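Local atomic coordinates of bacillaene synthase decarboxylase PksI (Bacillus subtilis, PDB entry 4Q1K), a protein that decarboxylates a 3-methylglutaconyl group tethered to the synthase protein PksL to 3-methylcrotonyl during biosynthesis of the antibiotic bacillaene. Residues Tyr69-Leu74 with Ile114-Ala119; Gly127-Met131 with Tyr146-Phe150. The protein carries 1 engineered substitution. One frame throughout, in Å; residues are numbered along the deposited sequence.

Interaction 1: Tyr69-Leu74 with Ile114-Ala119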
# COMPACT_ATOMS: atom_id res chain seq x y z
N TYR B 69 -13.91 -27.28 -8.54
CA TYR B 69 -13.33 -26.84 -7.30
C TYR B 69 -13.62 -25.35 -7.13
O TYR B 69 -13.77 -24.62 -8.09
CB TYR B 69 -11.83 -27.06 -7.18
CG TYR B 69 -11.54 -28.52 -7.19
CD1 TYR B 69 -11.96 -29.34 -6.13
CD2 TYR B 69 -11.00 -29.12 -8.33
CE1 TYR B 69 -11.74 -30.71 -6.17
CE2 TYR B 69 -10.75 -30.48 -8.36
CZ TYR B 69 -11.15 -31.25 -7.27
OH TYR B 69 -10.91 -32.61 -7.28
N LYS B 70 -13.74 -24.94 -5.88
CA LYS B 70 -13.93 -23.53 -5.52
C LYS B 70 -12.66 -22.85 -4.95
O LYS B 70 -12.54 -21.58 -4.97
CB LYS B 70 -15.07 -23.42 -4.45
CG LYS B 70 -16.47 -23.65 -5.15
CD LYS B 70 -17.57 -23.88 -4.11
CE LYS B 70 -18.93 -24.12 -4.80
NZ LYS B 70 -19.89 -24.13 -3.65
N ALA B 71 -11.76 -23.67 -4.39
CA ALA B 71 -10.54 -23.09 -3.80
C ALA B 71 -9.45 -24.11 -3.91
O ALA B 71 -9.68 -25.31 -3.73
CB ALA B 71 -10.76 -22.80 -2.28
N VAL B 72 -8.24 -23.59 -4.08
CA VAL B 72 -7.07 -24.42 -4.10
C VAL B 72 -6.15 -24.03 -2.94
O VAL B 72 -5.97 -22.82 -2.68
CB VAL B 72 -6.23 -24.14 -5.40
CG1 VAL B 72 -4.91 -24.93 -5.36
CG2 VAL B 72 -7.09 -24.35 -6.69
N ILE B 73 -5.61 -25.02 -2.22
CA ILE B 73 -4.58 -24.74 -1.20
C ILE B 73 -3.25 -25.29 -1.74
O ILE B 73 -3.14 -26.47 -1.97
CB ILE B 73 -4.91 -25.46 0.13
CG1 ILE B 73 -6.30 -25.02 0.69
CG2 ILE B 73 -3.78 -25.24 1.16
CD1 ILE B 73 -6.79 -25.92 1.85
N LEU B 74 -2.29 -24.39 -1.90
CA LEU B 74 -0.92 -24.70 -2.37
C LEU B 74 -0.03 -24.67 -1.11
O LEU B 74 -0.00 -23.67 -0.37
CB LEU B 74 -0.40 -23.68 -3.40
CG LEU B 74 1.06 -23.80 -3.83
CD1 LEU B 74 1.20 -25.18 -4.55
CD2 LEU B 74 1.34 -22.68 -4.83
N ILE B 114 -9.76 -20.27 -10.26
CA ILE B 114 -10.36 -20.18 -8.91
C ILE B 114 -9.35 -19.60 -7.90
O ILE B 114 -8.14 -19.55 -8.14
CB ILE B 114 -10.94 -21.51 -8.48
CG1 ILE B 114 -9.91 -22.63 -8.55
CG2 ILE B 114 -12.20 -21.76 -9.32
CD1 ILE B 114 -10.36 -23.97 -7.96
N PRO B 115 -9.83 -19.16 -6.73
CA PRO B 115 -8.93 -18.59 -5.73
C PRO B 115 -7.93 -19.64 -5.24
O PRO B 115 -8.28 -20.83 -5.05
CB PRO B 115 -9.91 -18.27 -4.56
CG PRO B 115 -11.17 -17.89 -5.24
CD PRO B 115 -11.27 -18.88 -6.39
N VAL B 116 -6.68 -19.20 -5.13
CA VAL B 116 -5.64 -20.10 -4.61
C VAL B 116 -5.14 -19.46 -3.26
O VAL B 116 -4.91 -18.24 -3.19
CB VAL B 116 -4.45 -20.11 -5.57
CG1 VAL B 116 -3.30 -20.97 -5.04
CG2 VAL B 116 -4.97 -20.61 -6.97
N ILE B 117 -5.00 -20.31 -2.25
CA ILE B 117 -4.40 -19.91 -0.95
C ILE B 117 -3.00 -20.52 -0.92
O ILE B 117 -2.85 -21.75 -0.93
CB ILE B 117 -5.23 -20.49 0.20
CG1 ILE B 117 -6.67 -19.94 0.08
CG2 ILE B 117 -4.54 -20.26 1.60
CD1 ILE B 117 -7.65 -20.85 0.82
N ALA B 118 -1.99 -19.68 -0.85
CA ALA B 118 -0.60 -20.16 -0.65
C ALA B 118 -0.37 -20.28 0.87
O ALA B 118 -0.23 -19.24 1.61
CB ALA B 118 0.39 -19.11 -1.17
N ALA B 119 -0.48 -21.50 1.36
CA ALA B 119 -0.30 -21.78 2.81
C ALA B 119 1.24 -22.04 2.98
O ALA B 119 1.70 -23.21 2.86
CB ALA B 119 -1.14 -23.02 3.18
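Tyr69 meets Ile114 through its CB, and its phenol ring is the one flat side-chain group of the contact. The ring leads away from 114-119 to a hydrogen bond between Tyr69 OH and Glu29. Ile114 packs beside the root of this side chain. Its CG1 sits between the backbone N and the carbonyl carbon (chi1 55°), and this carries CD1 to 3.5 Å from both Tyr69 CB and Val72 CG2. The side chains of Ile114 and Val72 cross at about a right angle. The puckered ring of Pro115 touches through its CD atom, 3.3 Å from Lys70 O.

From Pro115 onward the backbones pair as parallel strands. Val72 N donates a hydrogen bond to Pro115 O at 2.9 Å. Val72 O takes the N-H of Ile117 at 2.7 Å in a nearly straight bond (173°). Leu74 N reaches Ile117 O at 2.9 Å, and Ala119 N reaches Leu74 O at 2.8 Å. CA-H groups of Ala71, Val116, Ile73 and Ala118 add contacts to the same oxygens.

Val72, Leu74, Val116 and Ala118 share one face of the sheet. Ile73 and Ile117 lie on the other, against helix 201-215. On that side Ile73 CG2 meets Ala119 CB at 4.0 Å. Strand 34-39 flanks strand 71-75 on its other edge. Val116 is hydrogen-bonded to Asp136, next to strand 137-141, through the backbone and from Val116 N to Asp136 OD2.

The two strands are neighbours in the central mixed sheet of the crotonase fold. Helices 87-94 and 108-111 lie in the connection between them, making this a beta-alpha-beta crossover.

Interaction 2: Gly127-Met131 with Tyr146-Phe150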
# COMPACT_ATOMS: atom_id res chain seq x y z
N GLY B 127 12.45 -17.85 -6.10
CA GLY B 127 11.29 -18.20 -6.97
C GLY B 127 10.15 -18.87 -6.22
O GLY B 127 8.98 -18.71 -6.63
N GLY B 128 10.50 -19.64 -5.18
CA GLY B 128 9.54 -20.34 -4.32
C GLY B 128 8.62 -19.32 -3.59
O GLY B 128 7.38 -19.48 -3.57
N PHE B 129 9.20 -18.25 -3.05
CA PHE B 129 8.44 -17.15 -2.40
C PHE B 129 7.61 -16.43 -3.42
O PHE B 129 6.40 -16.19 -3.22
CB PHE B 129 9.46 -16.20 -1.75
CG PHE B 129 8.85 -15.02 -0.98
CD1 PHE B 129 7.84 -15.20 -0.04
CD2 PHE B 129 9.44 -13.76 -1.11
CE1 PHE B 129 7.34 -14.09 0.65
CE2 PHE B 129 8.97 -12.64 -0.40
CZ PHE B 129 7.91 -12.84 0.51
N VAL B 130 8.20 -16.11 -4.58
CA VAL B 130 7.47 -15.34 -5.57
C VAL B 130 6.26 -16.15 -6.12
O VAL B 130 5.15 -15.59 -6.31
CB VAL B 130 8.45 -15.00 -6.75
CG1 VAL B 130 7.66 -14.43 -7.94
CG2 VAL B 130 9.50 -14.07 -6.10
N MET B 131 6.48 -17.45 -6.36
CA MET B 131 5.35 -18.27 -6.84
C MET B 131 4.17 -18.21 -5.86
O MET B 131 2.98 -18.11 -6.31
CB MET B 131 5.80 -19.74 -7.04
CG MET B 131 4.56 -20.63 -7.33
SD MET B 131 5.15 -22.37 -7.44
CE MET B 131 5.57 -22.65 -5.72
N TYR B 146 11.65 -16.02 4.72
CA TYR B 146 11.13 -15.61 3.38
C TYR B 146 12.16 -14.69 2.77
O TYR B 146 12.64 -13.78 3.43
CB TYR B 146 9.76 -14.93 3.46
CG TYR B 146 8.78 -15.94 4.10
CD1 TYR B 146 8.25 -16.99 3.36
CD2 TYR B 146 8.45 -15.84 5.47
CE1 TYR B 146 7.45 -17.97 3.98
CE2 TYR B 146 7.64 -16.78 6.09
CZ TYR B 146 7.19 -17.89 5.33
OH TYR B 146 6.37 -18.80 5.88
N THR B 147 12.52 -14.92 1.50
CA THR B 147 13.52 -13.99 0.93
C THR B 147 13.31 -13.95 -0.60
O THR B 147 12.98 -14.95 -1.20
CB THR B 147 14.94 -14.42 1.27
OG1 THR B 147 15.89 -13.61 0.57
CG2 THR B 147 15.19 -15.86 0.79
N ALA B 148 13.48 -12.78 -1.21
CA ALA B 148 13.59 -12.74 -2.70
C ALA B 148 15.08 -12.58 -2.93
O ALA B 148 15.61 -11.41 -2.94
CB ALA B 148 12.83 -11.51 -3.20
N ASN B 149 15.79 -13.71 -2.84
CA ASN B 149 17.28 -13.64 -2.70
C ASN B 149 18.14 -13.54 -4.01
O ASN B 149 19.34 -13.58 -3.89
CB ASN B 149 17.77 -14.81 -1.85
CG ASN B 149 17.60 -16.14 -2.50
OD1 ASN B 149 16.92 -16.27 -3.53
ND2 ASN B 149 18.22 -17.18 -1.91
N PHE B 150 17.50 -13.33 -5.15
CA PHE B 150 18.09 -13.19 -6.50
C PHE B 150 19.36 -12.36 -6.44
O PHE B 150 20.44 -12.81 -6.87
CB PHE B 150 17.06 -12.53 -7.45
CG PHE B 150 15.69 -13.20 -7.38
CD1 PHE B 150 15.46 -14.41 -8.05
CD2 PHE B 150 14.68 -12.64 -6.60
CE1 PHE B 150 14.20 -15.04 -8.00
CE2 PHE B 150 13.42 -13.26 -6.53
CZ PHE B 150 13.18 -14.42 -7.24
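Phe129 and Tyr146 make the aromatic part of the contact. Tyr146 CB sits over one face of the Phe129 ring, offset toward the rim. In this CH-pi contact Tyr146 CB is 4.1 Å from the centroid of the Phe129 ring. The two rings themselves are oblique, with planes at 37° and centroids 5.8 Å apart. The CG of Phe129 is anti to its backbone N (chi1 -178°), and this sends the ring out from the helix to the strand. Tyr146 OH is hydrogen-bonded to Met120 and Ser141.

A second apolar contact sets the Val130 methyl CG2 against the Phe150 ring. Val130 CG2 lies at the edge of that ring, near its plane, 3.9 Å from Phe150 CZ. Helix 161-169 backs both residues through Ala161.

Polar backbone atoms approach the rings as well. Thr147 O is 3.7 Å from Phe129 CD2, and Thr147 N lies over a face of the Phe129 ring. Gly127 N is 3.7 Å from Phe150 CZ, in an oblique position.

The Phe150 side chain is about 6 Å from that of the active-site His249. This places the apolar contact next to the active site. No hydrogen bond crosses between the segments. The join of helix 127-133 to the end of strand 145-147 and the residues just after it therefore rests on buried van der Waals and CH-pi contacts.

From the N terminus, the chain first runs through 69-74. It then passes through 39 residues, including helices 87-94 and 108-111, before 114-119 returns alongside. Interaction 1 closes that long loop by pairing its two ends in the large mixed sheet. The chain goes on through strand 123-125 into helix 127-133. Fourteen residues, including strand 137-141, separate 127-131 from 146-150, and interaction 2 closes this shorter loop. The two follow in series and neither nest nor cross. The centres of interaction 1 and interaction 2 are about 19 Å apart, and they do not touch. Interaction 1 joins neighbouring strands of the large sheet, and interaction 2 ties a helix to the smaller sheet.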